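Local coordinates for protein putative thioesterase (Novosphingobium aromaticivorans, PDB 3CJY) that probably hydrolyses acyl-CoA thioesters, as a double hot-dog thioesterase that binds a calcium ion, at residues Ile226-Ser229 against Ala234-Gln237; Val124-Asn129 against Trp241-Arg246; Gly162-Trp167 against Leu192-Gly197. All coordinates share one frame; numbering follows the deposited sequence.

Contact 1 of 3, residues Ile226-Ser229 against Ala234-Gln237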
ATOM      1  N   ILE A 226     -13.177   5.259   0.332  1.00 11.86           N
ATOM      2  CA  ILE A 226     -12.651   5.637   1.666  1.00 12.87           C
ATOM      3  C   ILE A 226     -13.445   4.748   2.626  1.00 12.35           C
ATOM      4  O   ILE A 226     -14.616   4.980   2.897  1.00 12.91           O
ATOM      5  CB  ILE A 226     -12.933   7.130   2.034  1.00 13.83           C
ATOM      6  CG1 ILE A 226     -12.369   8.077   0.984  1.00 14.77           C
ATOM      7  CG2 ILE A 226     -12.342   7.403   3.381  1.00 13.14           C
ATOM      8  CD1 ILE A 226     -10.844   8.007   0.813  1.00 13.26           C
ATOM      9  N   PRO A 227     -12.829   3.654   3.113  1.00 13.10           N
ATOM     10  CA  PRO A 227     -13.644   2.723   3.869  1.00 11.40           C
ATOM     11  C   PRO A 227     -13.830   3.040   5.355  1.00 10.81           C
ATOM     12  O   PRO A 227     -14.809   2.615   5.970  1.00 11.50           O
ATOM     13  CB  PRO A 227     -12.860   1.396   3.711  1.00 12.43           C
ATOM     14  CG  PRO A 227     -11.466   1.826   3.659  1.00 13.18           C
ATOM     15  CD  PRO A 227     -11.500   3.099   2.808  1.00 13.12           C
ATOM     16  N   SER A 228     -12.901   3.773   5.910  1.00 11.12           N
ATOM     17  CA  SER A 228     -12.884   4.041   7.321  1.00 10.72           C
ATOM     18  C   SER A 228     -11.907   5.172   7.734  1.00 10.88           C
ATOM     19  O   SER A 228     -10.996   5.584   7.005  1.00 10.50           O
ATOM     20  CB  SER A 228     -12.493   2.761   8.051  1.00 11.98           C
ATOM     21  OG  SER A 228     -11.161   2.449   7.660  1.00 14.53           O
ATOM     22  N   SER A 229     -12.179   5.675   8.928  0.50 10.92           N
ATOM     23  CA  SER A 229     -11.378   6.722   9.565  0.50 11.76           C
ATOM     24  C   SER A 229     -11.534   6.619  11.073  0.50 11.64           C
ATOM     25  O   SER A 229     -12.537   6.118  11.587  0.50 11.37           O
ATOM     26  CB  SER A 229     -11.780   8.109   9.056  0.50 12.11           C
ATOM     27  OG  SER A 229     -13.060   8.490   9.541  0.50 12.43           O
ATOM     28  N   ALA A 234      -7.562   8.900   8.129  1.00 14.14           N
ATOM     29  CA  ALA A 234      -8.376   8.082   7.226  1.00 14.15           C
ATOM     30  C   ALA A 234      -7.505   7.338   6.251  1.00 14.40           C
ATOM     31  O   ALA A 234      -6.355   7.584   6.129  1.00 13.02           O
ATOM     32  CB  ALA A 234      -9.378   8.927   6.462  1.00 13.95           C
ATOM     33  N   GLN A 235      -8.111   6.397   5.572  1.00 13.79           N
ATOM     34  CA  GLN A 235      -7.416   5.641   4.530  1.00 13.67           C
ATOM     35  C   GLN A 235      -8.324   5.509   3.327  1.00 13.25           C
ATOM     36  O   GLN A 235      -9.527   5.640   3.413  1.00 14.44           O
ATOM     37  CB  GLN A 235      -7.007   4.278   5.012  1.00 14.99           C
ATOM     38  CG  GLN A 235      -8.167   3.407   5.503  1.00 15.07           C
ATOM     39  CD  GLN A 235      -7.705   1.993   5.751  1.00 17.19           C
ATOM     40  OE1 GLN A 235      -7.318   1.323   4.808  1.00 17.66           O
ATOM     41  NE2 GLN A 235      -7.676   1.557   7.020  1.00 16.11           N
ATOM     42  N   GLY A 236      -7.675   5.289   2.197  1.00 13.41           N
ATOM     43  CA  GLY A 236      -8.345   5.100   0.921  1.00 12.51           C
ATOM     44  C   GLY A 236      -7.588   4.145   0.027  1.00 13.17           C
ATOM     45  O   GLY A 236      -6.380   3.974   0.117  1.00 13.12           O
ATOM     46  N   GLN A 237      -8.372   3.550  -0.865  1.00 12.98           N
ATOM     47  CA  GLN A 237      -7.903   2.653  -1.895  1.00 12.55           C
ATOM     48  C   GLN A 237      -8.513   3.066  -3.232  1.00 11.28           C
ATOM     49  O   GLN A 237      -9.663   3.549  -3.317  1.00 12.45           O
ATOM     50  CB  GLN A 237      -8.317   1.230  -1.576  1.00 13.29           C
ATOM     51  CG  GLN A 237      -7.576   0.643  -0.354  1.00 13.79           C
ATOM     52  CD  GLN A 237      -8.157   1.063   0.953  1.00 15.02           C
ATOM     53  OE1 GLN A 237      -9.358   1.047   1.101  1.00 17.02           O
ATOM     54  NE2 GLN A 237      -7.303   1.416   1.922  1.00 17.35           N
TER

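Contact 2 of 3, residues Val124-Asn129 against Trp241-Arg246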
ATOM      1  N   VAL A 124     -20.077   1.309 -14.817  1.00 18.65           N
ATOM      2  CA  VAL A 124     -20.354   2.752 -14.915  1.00 17.49           C
ATOM      3  C   VAL A 124     -20.633   3.131 -16.376  1.00 16.43           C
ATOM      4  O   VAL A 124     -20.244   2.417 -17.272  1.00 16.25           O
ATOM      5  CB  VAL A 124     -19.181   3.584 -14.366  1.00 18.19           C
ATOM      6  CG1 VAL A 124     -18.821   3.177 -12.938  1.00 18.81           C
ATOM      7  CG2 VAL A 124     -17.933   3.473 -15.241  1.00 18.03           C
ATOM      8  N   PRO A 125     -21.298   4.267 -16.633  1.00 15.73           N
ATOM      9  CA  PRO A 125     -21.472   4.699 -18.013  1.00 15.48           C
ATOM     10  C   PRO A 125     -20.145   5.033 -18.641  1.00 15.28           C
ATOM     11  O   PRO A 125     -19.221   5.359 -17.943  1.00 14.51           O
ATOM     12  CB  PRO A 125     -22.331   5.994 -17.896  1.00 16.55           C
ATOM     13  CG  PRO A 125     -22.808   6.034 -16.468  1.00 16.23           C
ATOM     14  CD  PRO A 125     -21.759   5.269 -15.666  1.00 17.52           C
ATOM     15  N   GLN A 126     -20.059   4.907 -19.950  1.00 14.58           N
ATOM     16  CA  GLN A 126     -18.860   5.320 -20.698  1.00 14.85           C
ATOM     17  C   GLN A 126     -18.632   6.839 -20.565  1.00 13.74           C
ATOM     18  O   GLN A 126     -19.559   7.571 -20.232  1.00 14.90           O
ATOM     19  CB  GLN A 126     -18.962   4.865 -22.153  1.00 14.63           C
ATOM     20  CG  GLN A 126     -18.741   3.355 -22.288  1.00 17.43           C
ATOM     21  CD  GLN A 126     -17.264   2.992 -22.251  1.00 16.22           C
ATOM     22  OE1 GLN A 126     -16.542   3.286 -23.215  1.00 18.35           O
ATOM     23  NE2 GLN A 126     -16.791   2.383 -21.134  1.00 18.71           N
ATOM     24  N   PRO A 127     -17.415   7.313 -20.841  1.00 13.92           N
ATOM     25  CA  PRO A 127     -17.094   8.718 -20.611  1.00 13.58           C
ATOM     26  C   PRO A 127     -18.017   9.727 -21.246  1.00 13.90           C
ATOM     27  O   PRO A 127     -18.366  10.731 -20.600  1.00 13.69           O
ATOM     28  CB  PRO A 127     -15.692   8.852 -21.170  1.00 14.02           C
ATOM     29  CG  PRO A 127     -15.095   7.498 -20.989  1.00 15.78           C
ATOM     30  CD  PRO A 127     -16.199   6.530 -21.164  1.00 13.41           C
ATOM     31  N   ASP A 128     -18.434   9.474 -22.483  1.00 14.33           N
ATOM     32  CA  ASP A 128     -19.253  10.454 -23.192  1.00 15.84           C
ATOM     33  C   ASP A 128     -20.688  10.463 -22.678  1.00 15.62           C
ATOM     34  O   ASP A 128     -21.504  11.302 -23.070  1.00 13.71           O
ATOM     35  CB  ASP A 128     -19.169  10.260 -24.708  1.00 17.49           C
ATOM     36  CG  ASP A 128     -17.785  10.694 -25.288  1.00 22.01           C
ATOM     37  OD1 ASP A 128     -16.999  11.461 -24.644  1.00 20.18           O
ATOM     38  OD2 ASP A 128     -17.508  10.275 -26.439  1.00 26.83           O
ATOM     39  N   ASN A 129     -20.980   9.575 -21.755  1.00 14.70           N
ATOM     40  CA  ASN A 129     -22.297   9.497 -21.132  1.00 16.99           C
ATOM     41  C   ASN A 129     -22.247  10.005 -19.673  1.00 15.96           C
ATOM     42  O   ASN A 129     -23.166   9.835 -18.889  1.00 16.71           O
ATOM     43  CB  ASN A 129     -22.830   8.096 -21.225  1.00 17.32           C
ATOM     44  CG  ASN A 129     -23.114   7.682 -22.674  1.00 24.09           C
ATOM     45  OD1 ASN A 129     -23.638   8.479 -23.473  1.00 28.68           O
ATOM     46  ND2 ASN A 129     -22.739   6.443 -23.025  1.00 29.15           N
ATOM     47  N   TRP A 241      -8.585   1.790 -13.988  1.00 11.76           N
ATOM     48  CA  TRP A 241      -8.933   1.012 -15.145  1.00 12.00           C
ATOM     49  C   TRP A 241      -8.816   1.812 -16.427  1.00 12.10           C
ATOM     50  O   TRP A 241      -8.958   3.058 -16.433  1.00 12.72           O
ATOM     51  CB  TRP A 241     -10.393   0.530 -15.061  1.00 12.56           C
ATOM     52  CG  TRP A 241     -10.876   0.033 -13.746  1.00 12.75           C
ATOM     53  CD1 TRP A 241     -11.360   0.795 -12.706  1.00 14.59           C
ATOM     54  CD2 TRP A 241     -11.050  -1.347 -13.350  1.00 12.62           C
ATOM     55  NE1 TRP A 241     -11.767  -0.021 -11.681  1.00 12.67           N
ATOM     56  CE2 TRP A 241     -11.583  -1.337 -12.050  1.00 12.74           C
ATOM     57  CE3 TRP A 241     -10.739  -2.591 -13.949  1.00 14.25           C
ATOM     58  CZ2 TRP A 241     -11.856  -2.512 -11.347  1.00 13.11           C
ATOM     59  CZ3 TRP A 241     -11.033  -3.763 -13.230  1.00 13.60           C
ATOM     60  CH2 TRP A 241     -11.555  -3.705 -11.946  1.00 13.01           C
ATOM     61  N   ASP A 242      -8.641   1.116 -17.561  1.00 13.26           N
ATOM     62  CA  ASP A 242      -8.778   1.805 -18.850  1.00 13.36           C
ATOM     63  C   ASP A 242     -10.248   1.946 -19.209  1.00 13.76           C
ATOM     64  O   ASP A 242     -11.137   1.644 -18.407  1.00 15.53           O
ATOM     65  CB  ASP A 242      -7.966   1.197 -19.997  1.00 13.91           C
ATOM     66  CG  ASP A 242      -8.450  -0.148 -20.456  1.00 15.19           C
ATOM     67  OD1 ASP A 242      -9.483  -0.634 -19.959  1.00 14.10           O
ATOM     68  OD2 ASP A 242      -7.758  -0.695 -21.354  1.00 15.46           O
ATOM     69  N   GLN A 243     -10.539   2.364 -20.428  1.00 13.25           N
ATOM     70  CA  GLN A 243     -11.945   2.592 -20.789  1.00 13.40           C
ATOM     71  C   GLN A 243     -12.713   1.301 -21.125  1.00 14.55           C
ATOM     72  O   GLN A 243     -13.931   1.272 -21.238  1.00 16.22           O
ATOM     73  CB  GLN A 243     -12.032   3.595 -21.966  1.00 13.25           C
ATOM     74  CG  GLN A 243     -13.447   4.059 -22.286  1.00 14.92           C
ATOM     75  CD  GLN A 243     -13.522   5.034 -23.456  1.00 13.04           C
ATOM     76  OE1 GLN A 243     -12.544   5.680 -23.797  1.00 18.19           O
ATOM     77  NE2 GLN A 243     -14.697   5.127 -24.086  1.00 13.75           N
ATOM     78  N   SER A 244     -11.969   0.215 -21.224  1.00 14.55           N
ATOM     79  CA  SER A 244     -12.491  -1.071 -21.640  1.00 14.59           C
ATOM     80  C   SER A 244     -12.539  -2.137 -20.577  1.00 14.94           C
ATOM     81  O   SER A 244     -12.708  -3.310 -20.907  1.00 17.91           O
ATOM     82  CB  SER A 244     -11.645  -1.602 -22.807  1.00 14.74           C
ATOM     83  OG  SER A 244     -11.641  -0.652 -23.850  1.00 16.38           O
ATOM     84  N   GLY A 245     -12.331  -1.750 -19.332  1.00 16.24           N
ATOM     85  CA  GLY A 245     -12.428  -2.674 -18.234  1.00 15.27           C
ATOM     86  C   GLY A 245     -11.162  -3.395 -17.846  1.00 15.62           C
ATOM     87  O   GLY A 245     -11.215  -4.307 -17.002  1.00 15.06           O
ATOM     88  N   ARG A 246     -10.017  -2.964 -18.385  1.00 13.27           N
ATOM     89  CA  ARG A 246      -8.733  -3.599 -18.010  1.00 12.74           C
ATOM     90  C   ARG A 246      -8.167  -2.861 -16.843  1.00 13.73           C
ATOM     91  O   ARG A 246      -8.147  -1.619 -16.821  1.00 12.40           O
ATOM     92  CB  ARG A 246      -7.763  -3.616 -19.169  1.00 12.81           C
ATOM     93  CG  ARG A 246      -6.395  -4.248 -18.791  1.00 12.38           C
ATOM     94  CD  ARG A 246      -5.481  -4.551 -20.003  1.00 15.82           C
ATOM     95  NE  ARG A 246      -5.156  -3.388 -20.803  1.00 16.08           N
ATOM     96  CZ  ARG A 246      -4.044  -2.661 -20.698  1.00 18.94           C
ATOM     97  NH1 ARG A 246      -3.140  -2.957 -19.796  1.00 15.68           N
ATOM     98  NH2 ARG A 246      -3.870  -1.600 -21.487  1.00 21.47           N
TER

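Contact 3 of 3, residues Gly162-Trp167 against Leu192-Gly197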
ATOM      1  N   GLY A 162     -19.044   5.892   0.641  1.00 16.68           N
ATOM      2  CA  GLY A 162     -17.592   5.989   0.711  1.00 15.28           C
ATOM      3  C   GLY A 162     -16.866   5.958  -0.619  1.00 14.00           C
ATOM      4  O   GLY A 162     -15.683   6.164  -0.680  1.00 13.52           O
ATOM      5  N   ARG A 163     -17.600   5.661  -1.674  1.00 13.04           N
ATOM      6  CA  ARG A 163     -17.034   5.584  -3.012  1.00 12.93           C
ATOM      7  C   ARG A 163     -17.145   6.854  -3.842  1.00 12.06           C
ATOM      8  O   ARG A 163     -18.113   7.620  -3.744  1.00 13.68           O
ATOM      9  CB  ARG A 163     -17.608   4.398  -3.793  1.00 11.25           C
ATOM     10  CG  ARG A 163     -17.441   3.022  -3.140  1.00 12.74           C
ATOM     11  CD  ARG A 163     -17.930   1.931  -4.015  1.00 15.96           C
ATOM     12  NE  ARG A 163     -17.740   0.612  -3.407  1.00 19.93           N
ATOM     13  CZ  ARG A 163     -16.655  -0.153  -3.548  1.00 21.64           C
ATOM     14  NH1 ARG A 163     -15.620   0.241  -4.242  1.00 21.45           N
ATOM     15  NH2 ARG A 163     -16.592  -1.343  -2.946  1.00 23.54           N
ATOM     16  N   THR A 164     -16.136   7.013  -4.681  1.00 12.72           N
ATOM     17  CA  THR A 164     -16.057   8.087  -5.695  1.00 13.34           C
ATOM     18  C   THR A 164     -15.469   7.463  -6.955  1.00 13.39           C
ATOM     19  O   THR A 164     -14.398   6.831  -6.917  1.00 13.07           O
ATOM     20  CB  THR A 164     -15.247   9.283  -5.218  1.00 14.16           C
ATOM     21  OG1 THR A 164     -15.928   9.920  -4.119  1.00 14.00           O
ATOM     22  CG2 THR A 164     -15.011  10.289  -6.359  1.00 14.79           C
ATOM     23  N   ARG A 165     -16.216   7.584  -8.050  1.00 12.64           N
ATOM     24  CA  ARG A 165     -15.790   7.073  -9.365  1.00 12.23           C
ATOM     25  C   ARG A 165     -15.776   8.194 -10.388  1.00 11.79           C
ATOM     26  O   ARG A 165     -16.782   8.836 -10.648  1.00 12.47           O
ATOM     27  CB  ARG A 165     -16.672   5.932  -9.816  1.00 12.89           C
ATOM     28  CG  ARG A 165     -16.626   4.749  -8.912  1.00 14.46           C
ATOM     29  CD  ARG A 165     -17.681   3.710  -9.166  1.00 16.34           C
ATOM     30  NE  ARG A 165     -17.299   2.476  -8.506  1.00 16.15           N
ATOM     31  CZ  ARG A 165     -18.140   1.591  -8.017  1.00 17.30           C
ATOM     32  NH1 ARG A 165     -19.436   1.834  -8.067  1.00 19.44           N
ATOM     33  NH2 ARG A 165     -17.674   0.489  -7.457  1.00 19.31           N
ATOM     34  N   LEU A 166     -14.572   8.496 -10.861  1.00 12.36           N
ATOM     35  CA  LEU A 166     -14.338   9.565 -11.828  1.00 12.61           C
ATOM     36  C   LEU A 166     -13.674   9.034 -13.105  1.00 12.92           C
ATOM     37  O   LEU A 166     -12.799   8.166 -13.038  1.00 13.96           O
ATOM     38  CB  LEU A 166     -13.381  10.598 -11.190  1.00 13.60           C
ATOM     39  CG  LEU A 166     -13.817  11.210  -9.877  1.00 13.92           C
ATOM     40  CD1 LEU A 166     -12.653  12.132  -9.402  1.00 12.73           C
ATOM     41  CD2 LEU A 166     -15.037  12.016 -10.059  1.00 14.42           C
ATOM     42  N   TRP A 167     -14.076   9.580 -14.246  1.00 11.63           N
ATOM     43  CA  TRP A 167     -13.346   9.398 -15.481  1.00 11.70           C
ATOM     44  C   TRP A 167     -12.329  10.549 -15.540  1.00 11.99           C
ATOM     45  O   TRP A 167     -12.674  11.738 -15.413  1.00 11.75           O
ATOM     46  CB  TRP A 167     -14.240   9.433 -16.726  1.00 12.61           C
ATOM     47  CG  TRP A 167     -15.047   8.220 -16.975  1.00 11.63           C
ATOM     48  CD1 TRP A 167     -16.394   8.105 -16.855  1.00 12.20           C
ATOM     49  CD2 TRP A 167     -14.570   6.946 -17.396  1.00 11.11           C
ATOM     50  NE1 TRP A 167     -16.794   6.850 -17.206  1.00 13.48           N
ATOM     51  CE2 TRP A 167     -15.695   6.095 -17.505  1.00  8.61           C
ATOM     52  CE3 TRP A 167     -13.326   6.426 -17.677  1.00 12.46           C
ATOM     53  CZ2 TRP A 167     -15.586   4.761 -17.941  1.00 12.90           C
ATOM     54  CZ3 TRP A 167     -13.220   5.103 -18.092  1.00 14.24           C
ATOM     55  CH2 TRP A 167     -14.333   4.297 -18.224  1.00 11.20           C
ATOM     56  N   LEU A 192     -11.894  11.585  -0.292  1.00 14.60           N
ATOM     57  CA  LEU A 192     -12.046  11.804   1.169  1.00 14.01           C
ATOM     58  C   LEU A 192     -12.994  12.974   1.412  1.00 15.24           C
ATOM     59  O   LEU A 192     -13.889  12.912   2.256  1.00 15.05           O
ATOM     60  CB  LEU A 192     -10.698  12.018   1.823  1.00 14.10           C
ATOM     61  CG  LEU A 192     -10.756  12.327   3.307  1.00 14.52           C
ATOM     62  CD1 LEU A 192     -11.500  11.211   4.089  1.00 15.77           C
ATOM     63  CD2 LEU A 192      -9.340  12.634   3.853  1.00 18.98           C
ATOM     64  N   GLY A 193     -12.809  14.048   0.645  1.00 15.39           N
ATOM     65  CA  GLY A 193     -13.640  15.248   0.785  1.00 15.84           C
ATOM     66  C   GLY A 193     -15.084  14.909   0.518  1.00 16.44           C
ATOM     67  O   GLY A 193     -15.982  15.392   1.171  1.00 17.98           O
ATOM     68  N   ARG A 194     -15.310  14.012  -0.424  1.00 16.23           N
ATOM     69  CA  ARG A 194     -16.684  13.599  -0.705  1.00 16.84           C
ATOM     70  C   ARG A 194     -17.303  12.722   0.401  1.00 17.34           C
ATOM     71  O   ARG A 194     -18.480  12.820   0.703  1.00 17.18           O
ATOM     72  CB  ARG A 194     -16.801  12.846  -2.016  1.00 17.66           C
ATOM     73  CG  ARG A 194     -16.427  13.737  -3.188  1.00 20.90           C
ATOM     74  CD  ARG A 194     -17.069  13.268  -4.454  1.00 25.45           C
ATOM     75  NE  ARG A 194     -16.789  14.218  -5.532  1.00 29.32           N
ATOM     76  CZ  ARG A 194     -17.166  14.043  -6.793  1.00 28.04           C
ATOM     77  NH1 ARG A 194     -17.857  12.963  -7.130  1.00 24.94           N
ATOM     78  NH2 ARG A 194     -16.863  14.961  -7.697  1.00 27.89           N
ATOM     79  N   ALA A 195     -16.487  11.839   0.958  1.00 17.00           N
ATOM     80  CA  ALA A 195     -16.941  10.873   1.943  1.00 17.63           C
ATOM     81  C   ALA A 195     -17.242  11.602   3.234  1.00 18.84           C
ATOM     82  O   ALA A 195     -18.193  11.262   3.926  1.00 18.57           O
ATOM     83  CB  ALA A 195     -15.892   9.801   2.178  1.00 17.90           C
ATOM     84  N   THR A 196     -16.453  12.624   3.540  1.00 19.65           N
ATOM     85  CA  THR A 196     -16.662  13.346   4.806  1.00 23.45           C
ATOM     86  C   THR A 196     -17.619  14.519   4.668  1.00 26.96           C
ATOM     87  O   THR A 196     -18.351  14.858   5.613  1.00 28.48           O
ATOM     88  CB  THR A 196     -15.362  13.874   5.402  1.00 22.48           C
ATOM     89  OG1 THR A 196     -14.768  14.777   4.485  1.00 21.87           O
ATOM     90  CG2 THR A 196     -14.427  12.777   5.685  1.00 22.43           C
ATOM     91  N   GLY A 197     -17.616  15.137   3.499  1.00 30.64           N
ATOM     92  CA  GLY A 197     -18.460  16.325   3.245  1.00 33.81           C
ATOM     93  C   GLY A 197     -17.602  17.571   3.342  1.00 36.54           C
ATOM     94  O   GLY A 197     -18.096  18.699   3.268  1.00 38.35           O
TER
HETATM   95  O   HOH W   1     -18.715  10.650  -5.319  1.00 26.73           O

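Contact 1 of 3, residues Ile226-Ser229 against Ala234-Gln237
Ser228 and Gln235 are linked through the backbone by one weak bond, Gln235 N to Ser228 O at 3.3 Å, between strands that run antiparallel at 165°. One residue further along, Ser229 and Ala234 form a non-hydrogen-bonded pair whose CB atoms meet at 3.6 Å. Ile226 CG2 and Pro227 CD both approach Gln235 O, each at 3.3 Å, and the carbonyl oxygen, which has no hydrogen-bond partner, also faces Ile226 CA in a CA-H...O contact. The donor of a regular ladder, Ser228 N, is 4.6 Å from Gln235 O, and the nearer Pro227 N has no hydrogen. Ile226 CD1 lies 3.8 Å from Gly236 CA, on the side where a CB would stand. Among the amides, Gln237 NE2 donates to Gln235 OE1 (2.9 Å) on a lone pair in the carbonyl plane. The bend at chi2 of Gln237 (81°) brings OE1 up to the CG-CD edge of the proline ring, 3.4 Å from Pro227 CG. Gln235 reaches the second subunit, OE1 bonding Thr250 and NE2 bonding Thr212 and the Arg210 carbonyl there; Ser228 OG also bonds that Thr212. A leucine in place of Gln235 would probably leave Gln237 NE2, and Thr250 OG1 and the Arg210 carbonyl of the other chain, without this partner. Such a beta hairpin, of strands 220-230 and 233-241, belongs to the C-terminal hot-dog sheet, which continues through Ser228 and Ser229 into the neighbouring subunit.

Contact 2 of 3, residues Val124-Asn129 against Trp241-Arg246
A type I beta turn from Asp242 to Gly245, joining strands 233-241 and 247-256, is gripped at Gln243 by Gln126 and Pro127 of a distant loop. Two bonds of opposite direction tie the glutamines together. Gln243 NE2 donates to Gln126 OE1 at 2.7 Å with a nearly straight N-H...O angle of 165°; the oxygen lies in the amide plane of Gln243, yet the donor stands above the carbonyl plane of Gln126. In return, Gln126 NE2 donates to the backbone Gln243 O at 3.1 Å, here within the carbonyl plane. Side chain and main chain of one residue are thus held by both ends of a single amide, which fixes its rotation. Gln243 gets there by extension, with CG anti to the backbone N (chi1 -171°), whereas Gln126 folds at chi2. Pro127 lies over one face of the Gln243 amide, its CG above Gln243 CD at 3.8 Å and its CD 3.6 Å from Gln243 NE2, while Trp219 touches both residues. The turn has its own brace: Asp242 OD1 accepts from Ser244 N and Arg246 N, both at 2.9 Å, which approach from opposite faces of the carboxylate. Gly245 adopts a positive phi of 90° at which a CB would jam against the preceding carbonyl oxygen. Accepting the amide two residues on makes Asp242 the head of an Asx turn, built into a beta turn that closes a hairpin of the C-terminal hot-dog domain.

Contact 3 of 3, residues Gly162-Trp167 against Leu192-Gly197
This is a helix-on-sheet contact in the C-terminal hot-dog domain, where the last turn of helix 188-196 lies against strand 163-170. The chains come nearest just before the strand, where Gly162 and Ala195 have their CA atoms 5.1 Å apart and Ala195 CB rests 4.4 Å from Gly162 CA. Further along, Arg194 carries most of the contact. Its chain is extended from CG to NE and crosses the Thr164 side chain at about a right angle, Thr164 OG1 lying 3.6 Å from Arg194 CD. With chi1 of Thr164 at -66°, OG1 sits beside the backbone N while CG2 turns to the guanidinium, 4.0 Å from Arg194 NH1. Leu166 CD2 adds a looser touch, 4.2 Å from Arg194 NH1, and both methyls meet the guanidinium obliquely. The polar link is made by water 1, which accepts from Arg194 NH1 and bonds Thr164 OG1, both at 3.1 Å; it lies in the guanidinium plane, at its edge. Arg194 NH2 forms a salt bridge with Glu153. The aliphatic stem of Arg194 therefore packs on the threonine while its charged end is held by a carboxylate and a water, which probably keeps the long chain laid along the strand instead of swinging away from it.

How the contacts relate
Contacts 1 and 3 are neighbours, their centres about 10 Å apart, and both draw on the sheet in which strands 163-170 and 220-230 pair: Ile226 N lies 2.9 Å from Gly162 O, a probable hydrogen bond. On the helix-facing side, Ile226 CG1 packs on Leu192 CA at 3.7 Å and Ala234 CB on Leu192 CD1. Contact 2 stands further off, about 18 Å from contact 3 and 24 Å from contact 1, centre to centre. Trp167 connects it to contact 3, its NE1 2.9 Å from Pro125 O and its ring packed on Pro127. Contacts 1 and 3 touch the second subunit; all three lie away from the calcium site at Asp14 and Thr51.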